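Putative hyaluronoglucosaminidase (Clostridium perfringens, PDB 6PWI) probably hydrolyses N-acetylhexosamine glycosidic bonds as a secreted, cell-wall-anchored family 84 glycoside hydrolase, this chain holding the N-terminal domain, the catalytic barrel and a following helical region. Local coordinates at residues A[178-184]-A[208-214]; A[187-191]-A[425-429]; A[357-363]-A[385-390]. All coordinates share one frame; numbering follows the deposited sequence.

The chain enters the catalytic barrel at its first strand, and interaction 1 pairs residues 178-184 with 208-214 after the excursion through helix 193-204. Residues 187-191 lie inside that loop, but their partner, 425-429, comes far later, after the eighth strand, so interaction 2 crosses interaction 1 and ties the loops that follow the first and last barrel strands. Nested within the long loop that interaction 2 closes, interaction 3 joins 357-363 to 385-390 around helix 373-383. Interactions 1 and 3 meet through the barrel interior, where Trp179 packs on Phe388; interactions 1 and 2 meet where Glu184 OE2 receives the backbone N-H of Trp191.

Interaction 1. Residues A[178-184]-A[208-214]; sequences QWRGFIE and MNSYIFA
Asn209 OD1 is gripped from opposite faces of its amide plane: Arg180 N donates from one side at 3.1 Å, almost straight at 177°, and Ser210 OG from the other. Asn209 ND2 gives an in-plane hydrogen bond to Gln178 O at 3.0 Å. Asn209 reaches both backbone groups because CG sits between its own N and carbonyl carbon (chi1 63°), and bonds at both ends should fix the amide's rotation. Asn209 OD1 also lies at the edge of the Trp179 ring, near its plane, the indole and amide far from parallel. The Arg180 guanidinium, salt-bridged to Asp126, lays a face toward ND2.

A parallel ladder starts with Asn209 N to Arg180 O (2.8 Å) and runs on through Phe182 N to Ser210 O, Ile212 N to Phe182 O (2.9 Å) and Glu184 N to Ile212 O. On the outer face the Phe182 and Tyr211 rings are nearly parallel but slid apart, with 5.1 Å between centroids, and Met208 SD meets the Phe182 ring at its edge. Beyond them Tyr211 OH donates to Glu184 OE1 at 2.7 Å, ring and carboxylate nearly coplanar; Arg196 of helix 193-204 holds OE1 in a salt bridge. Ile183 CD1 meets Ile212 CG2 at 3.6 Å on the face turned to the barrel interior. This is the first beta-alpha-beta unit of the TIM barrel.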
loop_
_atom_site.group_PDB
_atom_site.type_symbol
_atom_site.label_atom_id
_atom_site.label_comp_id
_atom_site.label_asym_id
_atom_site.label_seq_id
_atom_site.Cartn_x
_atom_site.Cartn_y
_atom_site.Cartn_z
ATOM N N GLN A 178 -11.621 3.251 -8.500
ATOM C CA GLN A 178 -12.616 2.332 -7.972
ATOM C C GLN A 178 -11.979 1.420 -6.915
ATOM O O GLN A 178 -12.549 1.241 -5.842
ATOM C CB GLN A 178 -13.285 1.594 -9.135
ATOM C CG GLN A 178 -14.343 0.575 -8.729
ATOM C CD GLN A 178 -14.766 -0.358 -9.845
ATOM O OE1 GLN A 178 -14.170 -0.410 -10.923
ATOM N NE2 GLN A 178 -15.809 -1.131 -9.589
ATOM N N TRP A 179 -10.791 0.865 -7.203
ATOM C CA TRP A 179 -10.127 -0.069 -6.299
ATOM C C TRP A 179 -8.778 0.478 -5.845
ATOM O O TRP A 179 -8.004 0.982 -6.653
ATOM C CB TRP A 179 -9.977 -1.465 -6.921
ATOM C CG TRP A 179 -11.255 -2.007 -7.477
ATOM C CD1 TRP A 179 -11.506 -2.282 -8.787
ATOM C CD2 TRP A 179 -12.479 -2.288 -6.762
ATOM N NE1 TRP A 179 -12.790 -2.731 -8.938
ATOM C CE2 TRP A 179 -13.415 -2.747 -7.714
ATOM C CE3 TRP A 179 -12.886 -2.207 -5.420
ATOM C CZ2 TRP A 179 -14.721 -3.117 -7.364
ATOM C CZ3 TRP A 179 -14.171 -2.579 -5.073
ATOM C CH2 TRP A 179 -15.081 -3.021 -6.036
ATOM N N ARG A 180 -8.521 0.360 -4.537
ATOM C CA ARG A 180 -7.277 0.771 -3.911
ATOM C C ARG A 180 -6.888 -0.269 -2.864
ATOM O O ARG A 180 -7.639 -0.525 -1.923
ATOM C CB ARG A 180 -7.443 2.133 -3.232
ATOM C CG ARG A 180 -8.083 3.206 -4.101
ATOM C CD ARG A 180 -8.568 4.410 -3.313
ATOM N NE ARG A 180 -9.559 4.117 -2.277
ATOM C CZ ARG A 180 -10.862 3.915 -2.492
ATOM N NH1 ARG A 180 -11.351 3.964 -3.720
ATOM N NH2 ARG A 180 -11.672 3.667 -1.474
ATOM N N GLY A 181 -5.715 -0.883 -3.035
ATOM C CA GLY A 181 -5.237 -1.797 -2.017
ATOM C C GLY A 181 -3.978 -2.549 -2.423
ATOM O O GLY A 181 -3.132 -2.040 -3.157
ATOM N N PHE A 182 -3.881 -3.779 -1.919
ATOM C CA PHE A 182 -2.676 -4.576 -2.025
ATOM C C PHE A 182 -3.075 -6.032 -2.230
ATOM O O PHE A 182 -4.128 -6.468 -1.769
ATOM C CB PHE A 182 -1.817 -4.393 -0.770
ATOM C CG PHE A 182 -2.519 -4.648 0.543
ATOM C CD1 PHE A 182 -2.382 -5.867 1.201
ATOM C CD2 PHE A 182 -3.314 -3.670 1.135
ATOM C CE1 PHE A 182 -3.019 -6.097 2.415
ATOM C CE2 PHE A 182 -3.959 -3.905 2.343
ATOM C CZ PHE A 182 -3.811 -5.118 2.982
ATOM N N ILE A 183 -2.205 -6.764 -2.928
ATOM C CA ILE A 183 -2.396 -8.168 -3.242
ATOM C C ILE A 183 -1.182 -8.938 -2.737
ATOM O O ILE A 183 -0.046 -8.569 -3.034
ATOM C CB ILE A 183 -2.578 -8.365 -4.760
ATOM C CG1 ILE A 183 -2.743 -9.846 -5.113
ATOM C CG2 ILE A 183 -1.431 -7.721 -5.531
ATOM C CD1 ILE A 183 -3.229 -10.093 -6.518
ATOM N N GLU A 184 -1.441 -10.019 -1.997
ATOM C CA GLU A 184 -0.389 -10.949 -1.628
ATOM C C GLU A 184 -0.147 -11.885 -2.812
ATOM O O GLU A 184 -0.737 -12.957 -2.883
ATOM C CB GLU A 184 -0.791 -11.700 -0.355
ATOM C CG GLU A 184 0.329 -12.531 0.239
ATOM C CD GLU A 184 0.046 -13.245 1.553
ATOM O OE1 GLU A 184 -0.925 -12.864 2.261
ATOM O OE2 GLU A 184 0.811 -14.189 1.869
ATOM N N MET A 208 -8.188 2.480 1.849
ATOM C CA MET A 208 -8.050 1.335 0.962
ATOM C C MET A 208 -9.280 0.440 1.107
ATOM O O MET A 208 -9.899 0.411 2.170
ATOM C CB MET A 208 -6.780 0.539 1.277
ATOM C CG MET A 208 -5.528 1.214 0.752
ATOM S SD MET A 208 -4.035 0.210 0.944
ATOM C CE MET A 208 -3.217 0.514 -0.621
ATOM N N ASN A 209 -9.628 -0.290 0.038
ATOM C CA ASN A 209 -10.856 -1.070 0.051
ATOM C C ASN A 209 -10.609 -2.528 -0.341
ATOM O O ASN A 209 -11.560 -3.297 -0.429
ATOM C CB ASN A 209 -11.982 -0.390 -0.743
ATOM C CG ASN A 209 -11.726 -0.212 -2.231
ATOM O OD1 ASN A 209 -10.789 -0.779 -2.795
ATOM N ND2 ASN A 209 -12.578 0.558 -2.891
ATOM N N SER A 210 -9.341 -2.913 -0.560
ATOM C CA SER A 210 -9.050 -4.193 -1.189
ATOM C C SER A 210 -7.810 -4.844 -0.592
ATOM O O SER A 210 -6.729 -4.258 -0.605
ATOM C CB SER A 210 -8.863 -4.024 -2.672
ATOM O OG SER A 210 -10.076 -3.631 -3.287
ATOM N N TYR A 211 -7.978 -6.074 -0.099
ATOM C CA TYR A 211 -6.854 -6.971 0.114
ATOM C C TYR A 211 -7.105 -8.230 -0.704
ATOM O O TYR A 211 -7.987 -9.012 -0.369
ATOM C CB TYR A 211 -6.652 -7.289 1.598
ATOM C CG TYR A 211 -5.789 -8.497 1.878
ATOM C CD1 TYR A 211 -4.659 -8.774 1.118
ATOM C CD2 TYR A 211 -6.084 -9.361 2.923
ATOM C CE1 TYR A 211 -3.863 -9.882 1.373
ATOM C CE2 TYR A 211 -5.300 -10.475 3.192
ATOM C CZ TYR A 211 -4.184 -10.734 2.417
ATOM O OH TYR A 211 -3.403 -11.820 2.679
ATOM N N ILE A 212 -6.354 -8.394 -1.799
ATOM C CA ILE A 212 -6.533 -9.572 -2.625
ATOM C C ILE A 212 -5.630 -10.676 -2.093
ATOM O O ILE A 212 -4.407 -10.552 -2.098
ATOM C CB ILE A 212 -6.304 -9.277 -4.117
ATOM C CG1 ILE A 212 -7.283 -8.217 -4.627
ATOM C CG2 ILE A 212 -6.402 -10.562 -4.929
ATOM C CD1 ILE A 212 -6.687 -7.299 -5.658
ATOM N N PHE A 213 -6.278 -11.741 -1.612
ATOM C CA PHE A 213 -5.633 -12.898 -1.019
ATOM C C PHE A 213 -5.312 -13.907 -2.120
ATOM O O PHE A 213 -6.195 -14.646 -2.556
ATOM C CB PHE A 213 -6.580 -13.477 0.033
ATOM C CG PHE A 213 -6.086 -14.675 0.800
ATOM C CD1 PHE A 213 -5.275 -14.521 1.911
ATOM C CD2 PHE A 213 -6.473 -15.955 0.434
ATOM C CE1 PHE A 213 -4.842 -15.626 2.629
ATOM C CE2 PHE A 213 -6.043 -17.061 1.151
ATOM C CZ PHE A 213 -5.232 -16.893 2.251
ATOM N N ALA A 214 -4.046 -13.924 -2.563
ATOM C CA ALA A 214 -3.606 -14.832 -3.616
ATOM C C ALA A 214 -2.277 -15.514 -3.262
ATOM O O ALA A 214 -1.403 -15.653 -4.120
ATOM C CB ALA A 214 -3.522 -14.081 -4.925
#

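Interaction 2. Residues A[187-191]-A[425-429]; sequences YGIPW and PMQEA
Gly188 CA passes 3.7 Å from Gln427 OE1. Next, Ile189 N donates to Gln427 OE1 at 3.1 Å and 172°, coming from above the carbonyl plane. With CG between its backbone N and carbonyl carbon (chi1 72°) and the chain extended from there, Gln427 carries OE1 across to the other loop, while its NE2 turns to Pro598 O and, weakly, to Glu428. At Pro190 the link is through solvent: a water stands 2.9 Å from both Pro190 O and Gln427 O.

Trp191 buries the largest share of the contact. Its NE1 donates to Met426 O at 2.9 Å, with the acceptor close to the indole plane and the N-H in the carbonyl plane, which should hold the ring against rotation. Ala429 CB lies over one face, 3.8 Å from the centroid of the five-membered ring, and Pro425 CG touches the far edge at CH2. The six-membered end of the indole reaches Phe182 of the first strand, and Trp191 also touches Leu199 of helix 193-204. The two loops follow the first and eighth strands, so the contact bridges the closing seam of the TIM barrel at the C-terminal ends of its strands.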
loop_
_atom_site.group_PDB
_atom_site.type_symbol
_atom_site.label_atom_id
_atom_site.label_comp_id
_atom_site.label_asym_id
_atom_site.label_seq_id
_atom_site.Cartn_x
_atom_site.Cartn_y
_atom_site.Cartn_z
ATOM N N TYR A 187 6.301 -14.359 -5.078
ATOM C CA TYR A 187 6.952 -15.620 -4.754
ATOM C C TYR A 187 7.812 -15.421 -3.513
ATOM O O TYR A 187 8.711 -14.589 -3.504
ATOM C CB TYR A 187 7.833 -16.101 -5.909
ATOM C CG TYR A 187 7.095 -16.352 -7.202
ATOM C CD1 TYR A 187 6.618 -17.620 -7.519
ATOM C CD2 TYR A 187 6.858 -15.322 -8.111
ATOM C CE1 TYR A 187 5.929 -17.857 -8.701
ATOM C CE2 TYR A 187 6.172 -15.543 -9.296
ATOM C CZ TYR A 187 5.706 -16.816 -9.593
ATOM O OH TYR A 187 5.032 -17.049 -10.760
ATOM N N GLY A 188 7.519 -16.177 -2.456
ATOM C CA GLY A 188 8.229 -15.977 -1.210
ATOM C C GLY A 188 7.473 -16.569 -0.027
ATOM O O GLY A 188 6.546 -17.360 -0.209
ATOM N N ILE A 189 7.910 -16.187 1.180
ATOM C CA ILE A 189 7.298 -16.633 2.417
ATOM C C ILE A 189 5.992 -15.862 2.597
ATOM O O ILE A 189 5.978 -14.631 2.533
ATOM C CB ILE A 189 8.265 -16.429 3.599
ATOM C CG1 ILE A 189 9.566 -17.216 3.401
ATOM C CG2 ILE A 189 7.583 -16.756 4.916
ATOM C CD1 ILE A 189 10.618 -16.948 4.449
ATOM N N PRO A 190 4.853 -16.557 2.817
ATOM C CA PRO A 190 3.567 -15.876 2.963
ATOM C C PRO A 190 3.558 -15.020 4.226
ATOM O O PRO A 190 4.295 -15.288 5.174
ATOM C CB PRO A 190 2.554 -17.029 3.050
ATOM C CG PRO A 190 3.363 -18.219 3.526
ATOM C CD PRO A 190 4.748 -18.022 2.948
ATOM N N TRP A 191 2.737 -13.969 4.222
ATOM C CA TRP A 191 2.565 -13.185 5.429
ATOM C C TRP A 191 1.892 -14.042 6.495
ATOM O O TRP A 191 1.077 -14.913 6.182
ATOM C CB TRP A 191 1.735 -11.932 5.138
ATOM C CG TRP A 191 2.356 -10.982 4.159
ATOM C CD1 TRP A 191 3.684 -10.758 3.936
ATOM C CD2 TRP A 191 1.651 -10.076 3.299
ATOM N NE1 TRP A 191 3.854 -9.799 2.978
ATOM C CE2 TRP A 191 2.625 -9.361 2.569
ATOM C CE3 TRP A 191 0.297 -9.816 3.067
ATOM C CZ2 TRP A 191 2.281 -8.398 1.620
ATOM C CZ3 TRP A 191 -0.044 -8.875 2.124
ATOM C CH2 TRP A 191 0.937 -8.175 1.417
ATOM N N PRO A 425 3.285 -6.298 -2.698
ATOM C CA PRO A 425 4.388 -5.887 -1.828
ATOM C C PRO A 425 5.404 -6.991 -1.547
ATOM O O PRO A 425 5.363 -8.043 -2.186
ATOM C CB PRO A 425 3.669 -5.450 -0.541
ATOM C CG PRO A 425 2.184 -5.620 -0.837
ATOM C CD PRO A 425 2.104 -6.679 -1.918
ATOM N N MET A 426 6.306 -6.718 -0.590
ATOM C CA MET A 426 7.413 -7.594 -0.227
ATOM C C MET A 426 6.918 -8.696 0.702
ATOM O O MET A 426 5.855 -8.579 1.300
ATOM C CB MET A 426 8.487 -6.812 0.532
ATOM C CG MET A 426 9.065 -5.647 -0.229
ATOM S SD MET A 426 10.203 -4.724 0.835
ATOM C CE MET A 426 9.089 -3.476 1.484
ATOM N N GLN A 427 7.727 -9.744 0.869
ATOM C CA GLN A 427 7.421 -10.745 1.879
ATOM C C GLN A 427 7.575 -10.135 3.274
ATOM O O GLN A 427 7.117 -10.710 4.259
ATOM C CB GLN A 427 8.270 -11.999 1.676
ATOM C CG GLN A 427 9.729 -11.813 2.050
ATOM C CD GLN A 427 10.494 -13.112 2.020
ATOM O OE1 GLN A 427 10.119 -14.071 1.341
ATOM N NE2 GLN A 427 11.587 -13.147 2.765
ATOM N N GLU A 428 8.214 -8.959 3.343
ATOM C CA GLU A 428 8.347 -8.210 4.585
ATOM C C GLU A 428 7.138 -7.288 4.724
ATOM O O GLU A 428 7.087 -6.216 4.111
ATOM C CB GLU A 428 9.659 -7.422 4.621
ATOM C CG GLU A 428 10.889 -8.294 4.764
ATOM C CD GLU A 428 11.330 -8.992 3.488
ATOM O OE1 GLU A 428 10.867 -8.589 2.402
ATOM O OE2 GLU A 428 12.131 -9.945 3.581
ATOM N N ALA A 429 6.176 -7.720 5.546
ATOM C CA ALA A 429 4.860 -7.104 5.574
ATOM C C ALA A 429 4.924 -5.677 6.120
ATOM O O ALA A 429 4.423 -4.754 5.481
ATOM C CB ALA A 429 3.892 -7.974 6.333
HETATM O O HOH W 1 6.248 -13.217 5.339
#

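Interaction 3. Residues A[357-363]-A[385-390]; sequences TIDIMWT and RQAFMW
Met361 and Phe388 form the apolar centre between the sixth and seventh strands of the TIM barrel, lying side by side and pointing the same way into its interior. The methyl CE sits squarely over the Phe388 ring, 3.5 Å from its centroid and 10° off the normal, because the methionine chain bends at its last torsion (chi3 82°). The sulfur adds an oblique Met-aromatic contact to the same ring and another to Trp390. Phe388 also meets Trp179 of the first strand. Thr363 CG2 lies over the five-membered ring of Trp390, 4.2 Å from its centroid, while its OG1 is taken by Val366 O. Facing the other way, toward the outer helix 373-383, Trp362 CB touches Ala387 CB at 3.9 Å.

The backbones are stitched by Phe388 N to Ile360 O, 3.0 Å, and Trp390 N to Trp362 O, 2.7 Å. At the polar edge Ile360 CD1 lies over one face of the Arg385 guanidinium, toward its rim; NH2 is held by Gly352 O and Met354 O. Arg385 NH1, also bonded to Pro355 O, donates to a lone pair of Ile358 O at 2.9 Å, in the carbonyl plane, with the oxygen tilted 16° from the guanidinium plane.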
loop_
_atom_site.group_PDB
_atom_site.type_symbol
_atom_site.label_atom_id
_atom_site.label_comp_id
_atom_site.label_asym_id
_atom_site.label_seq_id
_atom_site.Cartn_x
_atom_site.Cartn_y
_atom_site.Cartn_z
ATOM N N THR A 357 -19.036 -6.037 -16.143
ATOM C CA THR A 357 -18.832 -5.646 -14.755
ATOM C C THR A 357 -17.473 -6.119 -14.235
ATOM O O THR A 357 -17.006 -5.629 -13.208
ATOM C CB THR A 357 -19.934 -6.223 -13.857
ATOM O OG1 THR A 357 -19.950 -7.642 -14.050
ATOM C CG2 THR A 357 -21.297 -5.617 -14.117
ATOM N N ILE A 358 -16.853 -7.082 -14.929
ATOM C CA ILE A 358 -15.641 -7.718 -14.441
ATOM C C ILE A 358 -14.451 -6.787 -14.663
ATOM O O ILE A 358 -14.286 -6.231 -15.746
ATOM C CB ILE A 358 -15.451 -9.103 -15.093
ATOM C CG1 ILE A 358 -16.595 -10.048 -14.712
ATOM C CG2 ILE A 358 -14.093 -9.689 -14.745
ATOM C CD1 ILE A 358 -16.719 -11.267 -15.600
ATOM N N ASP A 359 -13.635 -6.631 -13.617
ATOM C CA ASP A 359 -12.428 -5.821 -13.649
ATOM C C ASP A 359 -11.226 -6.684 -14.025
ATOM O O ASP A 359 -10.787 -7.522 -13.240
ATOM C CB ASP A 359 -12.237 -5.093 -12.318
ATOM C CG ASP A 359 -13.490 -4.324 -11.940
ATOM O OD1 ASP A 359 -13.914 -3.471 -12.756
ATOM O OD2 ASP A 359 -14.070 -4.626 -10.866
ATOM N N ILE A 360 -10.705 -6.465 -15.237
ATOM C CA ILE A 360 -9.580 -7.228 -15.750
ATOM C C ILE A 360 -8.283 -6.487 -15.412
ATOM O O ILE A 360 -8.188 -5.273 -15.594
ATOM C CB ILE A 360 -9.761 -7.461 -17.262
ATOM C CG1 ILE A 360 -10.995 -8.326 -17.538
ATOM C CG2 ILE A 360 -8.494 -8.044 -17.871
ATOM C CD1 ILE A 360 -11.625 -8.122 -18.900
ATOM N N MET A 361 -7.293 -7.231 -14.908
ATOM C CA MET A 361 -6.071 -6.641 -14.387
ATOM C C MET A 361 -4.979 -6.637 -15.456
ATOM O O MET A 361 -5.109 -7.283 -16.496
ATOM C CB MET A 361 -5.571 -7.389 -13.150
ATOM C CG MET A 361 -6.583 -7.425 -12.036
ATOM S SD MET A 361 -5.799 -7.700 -10.436
ATOM C CE MET A 361 -5.257 -6.034 -10.051
ATOM N N TRP A 362 -3.898 -5.907 -15.160
ATOM C CA TRP A 362 -2.861 -5.550 -16.112
ATOM C C TRP A 362 -1.665 -5.058 -15.309
ATOM O O TRP A 362 -1.853 -4.318 -14.342
ATOM C CB TRP A 362 -3.398 -4.430 -17.007
ATOM C CG TRP A 362 -2.583 -4.059 -18.209
ATOM C CD1 TRP A 362 -1.947 -2.871 -18.441
ATOM C CD2 TRP A 362 -2.385 -4.856 -19.388
ATOM N NE1 TRP A 362 -1.355 -2.880 -19.677
ATOM C CE2 TRP A 362 -1.603 -4.087 -20.276
ATOM C CE3 TRP A 362 -2.788 -6.141 -19.769
ATOM C CZ2 TRP A 362 -1.216 -4.566 -21.523
ATOM C CZ3 TRP A 362 -2.403 -6.615 -21.002
ATOM C CH2 TRP A 362 -1.634 -5.832 -21.864
ATOM N N THR A 363 -0.451 -5.463 -15.702
ATOM C CA THR A 363 0.717 -5.026 -14.953
ATOM C C THR A 363 1.458 -3.926 -15.704
ATOM O O THR A 363 2.403 -3.357 -15.159
ATOM C CB THR A 363 1.639 -6.182 -14.544
ATOM O OG1 THR A 363 2.366 -6.599 -15.700
ATOM C CG2 THR A 363 0.896 -7.338 -13.912
ATOM N N ARG A 385 -12.243 -2.153 -22.431
ATOM C CA ARG A 385 -12.566 -1.475 -21.185
ATOM C C ARG A 385 -11.264 -1.054 -20.507
ATOM O O ARG A 385 -10.188 -1.506 -20.883
ATOM C CB ARG A 385 -13.385 -2.399 -20.275
ATOM C CG ARG A 385 -12.586 -3.548 -19.676
ATOM C CD ARG A 385 -13.431 -4.609 -19.000
ATOM N NE ARG A 385 -14.070 -5.471 -19.983
ATOM C CZ ARG A 385 -14.968 -6.411 -19.704
ATOM N NH1 ARG A 385 -15.337 -6.632 -18.451
ATOM N NH2 ARG A 385 -15.476 -7.138 -20.684
ATOM N N GLN A 386 -11.366 -0.195 -19.494
ATOM C CA GLN A 386 -10.187 0.292 -18.801
ATOM C C GLN A 386 -9.620 -0.788 -17.883
ATOM O O GLN A 386 -10.349 -1.660 -17.411
ATOM C CB GLN A 386 -10.534 1.560 -18.036
ATOM C CG GLN A 386 -10.887 2.716 -18.952
ATOM C CD GLN A 386 -11.076 3.983 -18.159
ATOM O OE1 GLN A 386 -11.483 3.957 -16.995
ATOM N NE2 GLN A 386 -10.760 5.101 -18.793
ATOM N N ALA A 387 -8.308 -0.701 -17.630
ATOM C CA ALA A 387 -7.584 -1.716 -16.885
ATOM C C ALA A 387 -7.682 -1.472 -15.384
ATOM O O ALA A 387 -7.886 -0.348 -14.929
ATOM C CB ALA A 387 -6.144 -1.740 -17.326
ATOM N N PHE A 388 -7.541 -2.561 -14.630
ATOM C CA PHE A 388 -7.275 -2.516 -13.204
ATOM C C PHE A 388 -5.797 -2.864 -13.023
ATOM O O PHE A 388 -5.371 -3.966 -13.366
ATOM C CB PHE A 388 -8.266 -3.439 -12.478
ATOM C CG PHE A 388 -8.092 -3.618 -10.987
ATOM C CD1 PHE A 388 -7.429 -2.674 -10.210
ATOM C CD2 PHE A 388 -8.631 -4.726 -10.349
ATOM C CE1 PHE A 388 -7.282 -2.845 -8.841
ATOM C CE2 PHE A 388 -8.496 -4.892 -8.978
ATOM C CZ PHE A 388 -7.815 -3.957 -8.228
ATOM N N MET A 389 -5.018 -1.897 -12.523
ATOM C CA MET A 389 -3.567 -1.987 -12.519
ATOM C C MET A 389 -3.102 -2.862 -11.356
ATOM O O MET A 389 -3.485 -2.631 -10.209
ATOM C CB MET A 389 -2.957 -0.587 -12.392
ATOM C CG MET A 389 -1.480 -0.583 -12.046
ATOM S SD MET A 389 -0.500 -0.821 -13.530
ATOM C CE MET A 389 1.157 -0.544 -12.904
ATOM N N TRP A 390 -2.291 -3.875 -11.681
ATOM C CA TRP A 390 -1.519 -4.651 -10.722
ATOM C C TRP A 390 -0.086 -4.119 -10.747
ATOM O O TRP A 390 0.618 -4.289 -11.746
ATOM C CB TRP A 390 -1.596 -6.140 -11.098
ATOM C CG TRP A 390 -0.706 -7.104 -10.360
ATOM C CD1 TRP A 390 0.574 -6.902 -9.916
ATOM C CD2 TRP A 390 -1.019 -8.475 -10.033
ATOM N NE1 TRP A 390 1.060 -8.030 -9.307
ATOM C CE2 TRP A 390 0.107 -9.014 -9.366
ATOM C CE3 TRP A 390 -2.144 -9.291 -10.220
ATOM C CZ2 TRP A 390 0.137 -10.329 -8.898
ATOM C CZ3 TRP A 390 -2.107 -10.593 -9.765
ATOM C CH2 TRP A 390 -0.980 -11.106 -9.114
#